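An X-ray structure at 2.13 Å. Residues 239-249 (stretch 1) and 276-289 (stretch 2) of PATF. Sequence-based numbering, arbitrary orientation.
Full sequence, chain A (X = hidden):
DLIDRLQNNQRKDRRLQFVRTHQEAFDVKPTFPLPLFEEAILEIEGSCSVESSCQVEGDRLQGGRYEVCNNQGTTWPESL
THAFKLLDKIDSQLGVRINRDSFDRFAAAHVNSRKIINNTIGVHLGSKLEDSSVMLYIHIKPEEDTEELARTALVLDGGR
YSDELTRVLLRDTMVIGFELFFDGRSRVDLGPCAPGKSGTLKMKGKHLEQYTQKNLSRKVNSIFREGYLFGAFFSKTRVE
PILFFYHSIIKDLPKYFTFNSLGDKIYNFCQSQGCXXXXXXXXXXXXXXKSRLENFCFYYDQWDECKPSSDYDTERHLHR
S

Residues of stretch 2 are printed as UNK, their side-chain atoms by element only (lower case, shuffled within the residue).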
ATOM      1  N   VAL A 239       2.222 -15.597   8.011  1.00 37.50           N
ATOM      2  CA  VAL A 239       2.765 -16.925   7.831  1.00 40.54           C
ATOM      3  C   VAL A 239       3.615 -17.001   6.546  1.00 39.02           C
ATOM      4  O   VAL A 239       4.634 -17.690   6.504  1.00 40.40           O
ATOM      5  CB  VAL A 239       1.632 -17.968   7.864  1.00 42.55           C
ATOM      6  CG1 VAL A 239       2.050 -19.260   7.194  1.00 45.61           C
ATOM      7  CG2 VAL A 239       1.247 -18.220   9.313  1.00 45.84           C
ATOM      8  N   GLU A 240       3.210 -16.274   5.521  1.00 36.62           N
ATOM      9  CA  GLU A 240       3.978 -16.214   4.278  1.00 34.92           C
ATOM     10  C   GLU A 240       3.834 -14.804   3.745  1.00 31.38           C
ATOM     11  O   GLU A 240       2.859 -14.134   4.047  1.00 28.96           O
ATOM     12  CB  GLU A 240       3.537 -17.284   3.259  1.00 34.50           C
ATOM     13  CG  GLU A 240       2.092 -17.243   2.788  1.00 35.13           C
ATOM     14  CD  GLU A 240       1.804 -18.313   1.713  1.00 36.66           C
ATOM     15  OE1 GLU A 240       2.196 -18.162   0.523  1.00 35.45           O
ATOM     16  OE2 GLU A 240       1.152 -19.308   2.058  1.00 40.80           O
ATOM     17  N   PRO A 241       4.839 -14.332   3.000  1.00 30.63           N
ATOM     18  CA  PRO A 241       4.735 -12.992   2.484  1.00 28.60           C
ATOM     19  C   PRO A 241       3.554 -12.796   1.540  1.00 27.60           C
ATOM     20  O   PRO A 241       3.137 -13.729   0.866  1.00 27.92           O
ATOM     21  CB  PRO A 241       6.045 -12.817   1.707  1.00 29.35           C
ATOM     22  CG  PRO A 241       6.485 -14.219   1.339  1.00 30.24           C
ATOM     23  CD  PRO A 241       6.062 -15.032   2.519  1.00 31.56           C
ATOM     24  N   ILE A 242       3.096 -11.563   1.428  1.00 27.21           N
ATOM     25  CA  ILE A 242       2.204 -11.168   0.362  1.00 27.80           C
ATOM     26  C   ILE A 242       3.039 -10.561  -0.760  1.00 26.37           C
ATOM     27  O   ILE A 242       3.906  -9.733  -0.516  1.00 24.04           O
ATOM     28  CB  ILE A 242       1.078 -10.245   0.870  1.00 30.84           C
ATOM     29  CG1 ILE A 242       0.139  -9.869  -0.268  1.00 34.07           C
ATOM     30  CG2 ILE A 242       1.628  -8.988   1.527  1.00 31.38           C
ATOM     31  CD1 ILE A 242      -1.208  -9.437   0.238  1.00 36.60           C
ATOM     32  N   LEU A 243       2.848 -11.076  -1.976  1.00 24.62           N
ATOM     33  CA  LEU A 243       3.654 -10.701  -3.124  1.00 25.34           C
ATOM     34  C   LEU A 243       2.899  -9.674  -3.891  1.00 24.36           C
ATOM     35  O   LEU A 243       1.698  -9.780  -4.004  1.00 25.50           O
ATOM     36  CB  LEU A 243       3.950 -11.911  -4.037  1.00 26.63           C
ATOM     37  CG  LEU A 243       4.460 -13.183  -3.363  1.00 27.99           C
ATOM     38  CD1 LEU A 243       4.765 -14.278  -4.395  1.00 29.64           C
ATOM     39  CD2 LEU A 243       5.705 -12.906  -2.522  1.00 29.04           C
ATOM     40  N   PHE A 244       3.592  -8.671  -4.410  1.00 24.55           N
ATOM     41  CA  PHE A 244       2.961  -7.609  -5.158  1.00 27.10           C
ATOM     42  C   PHE A 244       3.586  -7.638  -6.547  1.00 26.73           C
ATOM     43  O   PHE A 244       4.800  -7.643  -6.664  1.00 26.06           O
ATOM     44  CB  PHE A 244       3.260  -6.233  -4.535  1.00 28.77           C
ATOM     45  CG  PHE A 244       2.313  -5.808  -3.471  1.00 33.99           C
ATOM     46  CD1 PHE A 244       2.239  -6.491  -2.259  1.00 38.25           C
ATOM     47  CD2 PHE A 244       1.555  -4.628  -3.618  1.00 35.45           C
ATOM     48  CE1 PHE A 244       1.371  -6.043  -1.244  1.00 38.36           C
ATOM     49  CE2 PHE A 244       0.714  -4.189  -2.614  1.00 36.28           C
ATOM     50  CZ  PHE A 244       0.624  -4.895  -1.419  1.00 36.71           C
ATOM     51  N   PHE A 245       2.745  -7.572  -7.573  1.00 26.51           N
ATOM     52  CA  PHE A 245       3.190  -7.511  -8.956  1.00 28.04           C
ATOM     53  C   PHE A 245       2.656  -6.222  -9.580  1.00 28.84           C
ATOM     54  O   PHE A 245       1.463  -6.141  -9.826  1.00 28.93           O
ATOM     55  CB  PHE A 245       2.667  -8.728  -9.710  1.00 28.50           C
ATOM     56  CG  PHE A 245       3.041 -10.029  -9.072  1.00 28.65           C
ATOM     57  CD1 PHE A 245       4.273 -10.619  -9.348  1.00 29.75           C
ATOM     58  CD2 PHE A 245       2.185 -10.652  -8.190  1.00 27.50           C
ATOM     59  CE1 PHE A 245       4.626 -11.815  -8.757  1.00 31.71           C
ATOM     60  CE2 PHE A 245       2.531 -11.842  -7.591  1.00 28.49           C
ATOM     61  CZ  PHE A 245       3.754 -12.426  -7.869  1.00 30.47           C
ATOM     62  N   TYR A 246       3.538  -5.244  -9.830  1.00 29.71           N
ATOM     63  CA  TYR A 246       3.163  -3.931 -10.373  1.00 31.44           C
ATOM     64  C   TYR A 246       3.271  -3.891 -11.901  1.00 32.97           C
ATOM     65  O   TYR A 246       4.280  -4.284 -12.465  1.00 31.95           O
ATOM     66  CB  TYR A 246       4.008  -2.797  -9.743  1.00 33.40           C
ATOM     67  CG  TYR A 246       3.395  -2.198  -8.443  1.00 34.70           C
ATOM     68  CD1 TYR A 246       2.480  -1.126  -8.520  1.00 38.38           C
ATOM     69  CD2 TYR A 246       3.714  -2.678  -7.178  1.00 35.31           C
ATOM     70  CE1 TYR A 246       1.903  -0.564  -7.378  1.00 37.58           C
ATOM     71  CE2 TYR A 246       3.134  -2.116  -6.020  1.00 36.08           C
ATOM     72  CZ  TYR A 246       2.221  -1.065  -6.133  1.00 37.57           C
ATOM     73  OH  TYR A 246       1.612  -0.473  -5.017  1.00 39.90           O
ATOM     74  N   HIS A 247       2.217  -3.414 -12.557  1.00 34.16           N
ATOM     75  CA  HIS A 247       2.169  -3.286 -14.011  1.00 36.93           C
ATOM     76  C   HIS A 247       1.690  -1.908 -14.433  1.00 38.90           C
ATOM     77  O   HIS A 247       0.755  -1.357 -13.842  1.00 37.82           O
ATOM     78  CB  HIS A 247       1.221  -4.323 -14.596  1.00 37.14           C
ATOM     79  CG  HIS A 247       1.740  -5.716 -14.506  1.00 38.19           C
ATOM     80  ND1 HIS A 247       2.427  -6.319 -15.536  1.00 39.10           N
ATOM     81  CD2 HIS A 247       1.690  -6.620 -13.499  1.00 37.28           C
ATOM     82  CE1 HIS A 247       2.769  -7.542 -15.169  1.00 40.62           C
ATOM     83  NE2 HIS A 247       2.337  -7.747 -13.937  1.00 37.95           N
ATOM     84  N   SER A 248       2.321  -1.369 -15.471  1.00 40.18           N
ATOM     85  CA  SER A 248       1.952  -0.067 -15.986  1.00 43.36           C
ATOM     86  C   SER A 248       1.005  -0.190 -17.182  1.00 46.64           C
ATOM     87  O   SER A 248       0.426   0.790 -17.591  1.00 49.04           O
ATOM     88  CB  SER A 248       3.202   0.734 -16.362  1.00 43.24           C
ATOM     89  OG  SER A 248       3.928   0.062 -17.362  1.00 43.40           O
ATOM     90  N   ILE A 249       0.841  -1.396 -17.716  1.00 49.53           N
ATOM     91  CA  ILE A 249      -0.102  -1.649 -18.796  1.00 53.01           C
ATOM     92  C   ILE A 249      -1.166  -2.623 -18.305  1.00 52.70           C
ATOM     93  O   ILE A 249      -0.922  -3.822 -18.149  1.00 52.91           O
ATOM     94  CB  ILE A 249       0.584  -2.208 -20.062  1.00 56.67           C
ATOM     95  CG1 ILE A 249       1.930  -1.501 -20.297  1.00 58.53           C
ATOM     96  CG2 ILE A 249      -0.331  -2.035 -21.275  1.00 58.94           C
ATOM     97  CD1 ILE A 249       2.710  -2.022 -21.489  1.00 62.07           C
ATOM     98  N   UNK A 276      -5.283   6.128 -14.811  1.00 44.67           N
ATOM     99  CA  UNK A 276      -4.569   5.042 -14.185  1.00 44.18           C
ATOM    100  C   UNK A 276      -3.151   4.913 -14.722  1.00 45.92           C
ATOM    101  O   UNK A 276      -2.954   4.698 -15.919  1.00 51.88           O
ATOM    102  c   UNK A 276      -6.674   3.838 -13.620  1.00 42.03           C
ATOM    103  c   UNK A 276      -4.507   2.574 -13.742  1.00 43.49           C
ATOM    104  c   UNK A 276      -7.511   2.579 -13.619  1.00 41.30           C
ATOM    105  c   UNK A 276      -5.325   3.717 -14.337  1.00 43.90           C
ATOM    106  N   UNK A 277      -2.170   5.062 -13.833  1.00 44.09           N
ATOM    107  CA  UNK A 277      -0.756   4.999 -14.195  1.00 44.55           C
ATOM    108  C   UNK A 277      -0.175   3.592 -13.983  1.00 43.16           C
ATOM    109  O   UNK A 277       0.752   3.205 -14.671  1.00 44.11           O
ATOM    110  c   UNK A 277      -0.273   7.398 -13.700  1.00 45.99           C
ATOM    111  c   UNK A 277       0.082   5.978 -13.363  1.00 44.61           C
ATOM    112  o   UNK A 277      -0.159   5.749 -11.967  1.00 42.04           O
ATOM    113  N   UNK A 278      -0.741   2.837 -13.046  1.00 40.87           N
ATOM    114  CA  UNK A 278      -0.281   1.496 -12.750  1.00 39.11           C
ATOM    115  C   UNK A 278      -1.318   0.731 -11.925  1.00 36.84           C
ATOM    116  O   UNK A 278      -2.167   1.332 -11.256  1.00 33.03           O
ATOM    117  c   UNK A 278       0.992   2.366 -10.719  1.00 40.75           C
ATOM    118  o   UNK A 278       1.311   3.584 -10.729  1.00 43.79           O
ATOM    119  o   UNK A 278       0.622   1.782  -9.676  1.00 45.53           O
ATOM    120  c   UNK A 278       1.065   1.553 -12.000  1.00 38.99           C
ATOM    121  N   UNK A 279      -1.199  -0.595 -11.964  1.00 34.13           N
ATOM    122  CA  UNK A 279      -2.025  -1.517 -11.191  1.00 32.02           C
ATOM    123  C   UNK A 279      -1.098  -2.492 -10.514  1.00 29.97           C
ATOM    124  O   UNK A 279       0.066  -2.598 -10.877  1.00 29.16           O
ATOM    125  c   UNK A 279      -3.952  -1.262 -12.731  1.00 36.41           C
ATOM    126  c   UNK A 279      -3.048  -2.269 -12.054  1.00 33.79           C
ATOM    127  c   UNK A 279      -2.374  -3.143 -13.129  1.00 37.19           C
ATOM    128  N   UNK A 280      -1.599  -3.166  -9.492  1.00 28.90           N
ATOM    129  CA  UNK A 280      -0.837  -4.199  -8.843  1.00 27.69           C
ATOM    130  C   UNK A 280      -1.760  -5.254  -8.314  1.00 27.34           C
ATOM    131  O   UNK A 280      -2.834  -4.963  -7.807  1.00 28.48           O
ATOM    132  c   UNK A 280       0.018  -3.625  -7.718  1.00 26.45           C
ATOM    133  N   UNK A 281      -1.316  -6.495  -8.420  1.00 27.41           N
ATOM    134  CA  UNK A 281      -1.980  -7.588  -7.785  1.00 27.54           C
ATOM    135  C   UNK A 281      -1.143  -8.028  -6.594  1.00 25.02           C
ATOM    136  O   UNK A 281       0.047  -8.266  -6.724  1.00 23.88           O
ATOM    137  c   UNK A 281      -2.943  -8.314  -9.970  1.00 30.34           C
ATOM    138  c   UNK A 281      -2.881  -9.923  -8.040  1.00 29.14           C
ATOM    139  c   UNK A 281      -4.343  -7.794  -9.673  1.00 30.71           C
ATOM    140  c   UNK A 281      -2.164  -8.766  -8.746  1.00 28.09           C
ATOM    141  N   UNK A 282      -1.801  -8.160  -5.446  1.00 24.31           N
ATOM    142  CA  UNK A 282      -1.154  -8.640  -4.223  1.00 23.36           C
ATOM    143  C   UNK A 282      -1.769  -9.974  -3.877  1.00 23.00           C
ATOM    144  O   UNK A 282      -2.999 -10.083  -3.731  1.00 23.38           O
ATOM    145  c   UNK A 282      -1.334  -7.639  -3.088  1.00 22.20           C
ATOM    146  N   UNK A 283      -0.912 -10.980  -3.752  1.00 23.24           N
ATOM    147  CA  UNK A 283      -1.334 -12.365  -3.620  1.00 24.45           C
ATOM    148  C   UNK A 283      -0.232 -13.183  -2.951  1.00 24.77           C
ATOM    149  O   UNK A 283       0.933 -12.870  -3.092  1.00 24.24           O
ATOM    150  c   UNK A 283      -1.759 -12.904  -5.022  1.00 26.30           C
ATOM    151  c   UNK A 283      -0.597 -12.927  -6.002  1.00 27.40           C
ATOM    152  c   UNK A 283      -2.393 -14.284  -4.925  1.00 27.73           C
ATOM    153  N   UNK A 284      -0.585 -14.206  -2.190  1.00 25.97           N
ATOM    154  CA  UNK A 284       0.422 -15.110  -1.629  1.00 27.11           C
ATOM    155  C   UNK A 284       0.884 -16.145  -2.674  1.00 28.81           C
ATOM    156  O   UNK A 284       0.175 -16.442  -3.632  1.00 28.90           O
ATOM    157  o   UNK A 284      -1.174 -16.709  -0.840  1.00 29.53           O
ATOM    158  c   UNK A 284      -0.559 -14.936   0.700  1.00 27.48           C
ATOM    159  c   UNK A 284      -0.101 -15.888  -0.419  1.00 26.97           C
ATOM    160  N   UNK A 285       2.079 -16.673  -2.473  1.00 29.98           N
ATOM    161  CA  UNK A 285       2.591 -17.798  -3.270  1.00 32.75           C
ATOM    162  C   UNK A 285       1.553 -18.913  -3.366  1.00 33.00           C
ATOM    163  O   UNK A 285       1.257 -19.399  -4.456  1.00 32.23           O
ATOM    164  c   UNK A 285       5.908 -19.827  -2.855  1.00 41.35           C
ATOM    165  o   UNK A 285       6.808 -20.283  -3.574  1.00 46.28           O
ATOM    166  c   UNK A 285       3.856 -18.362  -2.621  1.00 34.32           C
ATOM    167  c   UNK A 285       4.653 -19.308  -3.524  1.00 37.86           C
ATOM    168  o   UNK A 285       6.006 -19.782  -1.605  1.00 44.56           O
ATOM    169  N   UNK A 286       1.024 -19.298  -2.200  1.00 33.07           N
ATOM    170  CA  UNK A 286       0.025 -20.358  -2.074  1.00 34.90           C
ATOM    171  C   UNK A 286      -1.204 -20.092  -2.939  1.00 34.68           C
ATOM    172  O   UNK A 286      -1.686 -20.977  -3.607  1.00 34.59           O
ATOM    173  c   UNK A 286      -1.643 -21.446  -0.475  1.00 35.92           C
ATOM    174  o   UNK A 286       0.651 -20.957   0.201  1.00 34.68           O
ATOM    175  c   UNK A 286      -0.439 -20.482  -0.602  1.00 34.95           C
ATOM    176  N   UNK A 287      -1.714 -18.863  -2.911  1.00 34.94           N
ATOM    177  CA  UNK A 287      -2.910 -18.536  -3.681  1.00 36.34           C
ATOM    178  C   UNK A 287      -2.627 -18.480  -5.181  1.00 37.38           C
ATOM    179  O   UNK A 287      -3.528 -18.705  -5.987  1.00 41.78           O
ATOM    180  c   UNK A 287      -3.529 -17.236  -3.196  1.00 36.52           C
ATOM    181  c   UNK A 287      -6.009 -17.690  -3.575  1.00 41.28           C
ATOM    182  o   UNK A 287      -6.017 -18.332  -2.500  1.00 40.98           O
ATOM    183  o   UNK A 287      -6.953 -17.712  -4.385  1.00 48.23           O
ATOM    184  c   UNK A 287      -4.799 -16.836  -3.936  1.00 39.34           C
ATOM    185  N   UNK A 288      -1.396 -18.156  -5.557  1.00 37.25           N
ATOM    186  CA  UNK A 288      -0.983 -18.168  -6.971  1.00 39.63           C
ATOM    187  C   UNK A 288      -0.926 -19.561  -7.587  1.00 40.59           C
ATOM    188  O   UNK A 288      -0.961 -19.688  -8.803  1.00 40.40           O
ATOM    189  c   UNK A 288      -0.325 -16.035  -9.065  1.00 42.81           C
ATOM    190  c   UNK A 288       0.401 -17.553  -7.157  1.00 39.58           C
ATOM    191  c   UNK A 288       0.502 -16.175  -7.784  1.00 42.35           C
ATOM    192  c   UNK A 288       1.977 -15.904  -8.070  1.00 43.16           C
ATOM    193  N   UNK A 289      -0.814 -20.593  -6.757  1.00 42.34           N
ATOM    194  CA  UNK A 289      -0.758 -21.965  -7.248  1.00 46.70           C
ATOM    195  C   UNK A 289      -2.113 -22.433  -7.792  1.00 47.40           C
ATOM    196  O   UNK A 289      -2.177 -23.415  -8.529  1.00 48.10           O
ATOM    197  o   UNK A 289       2.239 -22.639  -7.727  1.00 58.89           O
ATOM    198  o   UNK A 289       3.175 -23.853  -6.166  1.00 58.82           O
ATOM    199  c   UNK A 289      -0.308 -22.922  -6.129  1.00 50.01           C
ATOM    200  c   UNK A 289       1.114 -22.746  -5.592  1.00 53.02           C
ATOM    201  c   UNK A 289       2.242 -23.120  -6.573  1.00 57.38           C
TER
HETATM  202  O   HOH W   1       3.591 -15.950  -0.397  1.00 24.27           O

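Position 276 opens the strand with four carbons, forked at the first, one arm two carbons long. They stay clear of stretch 1; the fork makes this Ile276. Position 277 has one carbon carrying an oxygen and a carbon, and its CA-to-CB bond points away from stretch 1: Thr277. Position 278 has two carbons, the second bearing two oxygens, one of them at the edge of the Tyr246 ring, the mark of Asp278. Its OD1 lies 3.5 Å from Tyr246 CE1, while OD2 accepts from Thr277 OG1 at 2.9 Å.

At 279 one carbon carries two more, one of which approaches His247 CB: the short fork of Val279. Its CG2 is 4.1 Å from His247 CB, and its backbone pairs twice with His247: Val279 N to His247 O and His247 N to Val279 O, both 2.8 Å. Position 280 has a single carbon, placed over a face of the Tyr246 ring with CB 3.5 Å from the centroid and 6° off the normal. That is Ala280, whose small methyl lets the ring lie close above the strand.

Position 281 repeats the four-carbon pattern of 276, forked at the first, and the end of its side chain leads away from stretch 1: Ile281. The backbone pairs with Phe245 as elsewhere along the ladder, Phe245 N giving to Ile281 O at 2.9 Å and Ile281 N to Phe245 O at 3.1 Å. Position 282 is again one carbon, its CB over the face of the Phe244 ring, 3.7 Å from the centroid, and 3.8 Å from Ile242 CD1: Ala282. Position 283 has one carbon carrying two, and a carbon at the end of the fork meets the edge of the Phe245 ring: Val283, with CG1 3.7 Å from Phe245 CE2. Val283 N reaches Leu243 O, and Val283 O receives Leu243 N, each at 2.9 Å.

Position 284 bears an oxygen and a carbon on its first carbon, which lies 3.4 Å from Glu240 OE1. This is Thr284; its OG1 accepts from the backbone N of 287 at 3.0 Å, capping the short helix. Position 285 has three carbons, the third with two oxygens, and its CB lies 3.6 Å from Glu240 OE1: Glu285. A water joins its N (2.7 Å) to Glu240 OE1 (2.8 Å) and Pro241 O (2.6 Å). Position 286 has one carbon with an oxygen and a carbon, the oxygen lying by the Glu240 carboxylate: Thr286. Its OG1 donates to Glu240 OE2 at 2.5 Å and its N to Glu240 OE1 at 3.2 Å. Position 287, three carbons ending in two oxygens and making no contact with stretch 1, is Glu287. Position 288 has four carbons forked at the second, one end near Phe245 CZ: Leu288, with CD1 3.9 Å from Phe245 CZ. Position 289, again three carbons and two oxygens, out of reach, is Glu289.

The rules are readable. Antiparallel backbone pairing sets the register; on one face alanines receive the Phe244 and Tyr246 rings, while on the other Leu243, Phe245 and His247 share the surface with Val279, Ile281 and Val283. Beyond the strand, Glu240 grips the helix start through Thr286 and a water. Together the two stretches bury 875 Å², both sides summed.

Stretch 2 276-289: ITDVAIAVTETELE
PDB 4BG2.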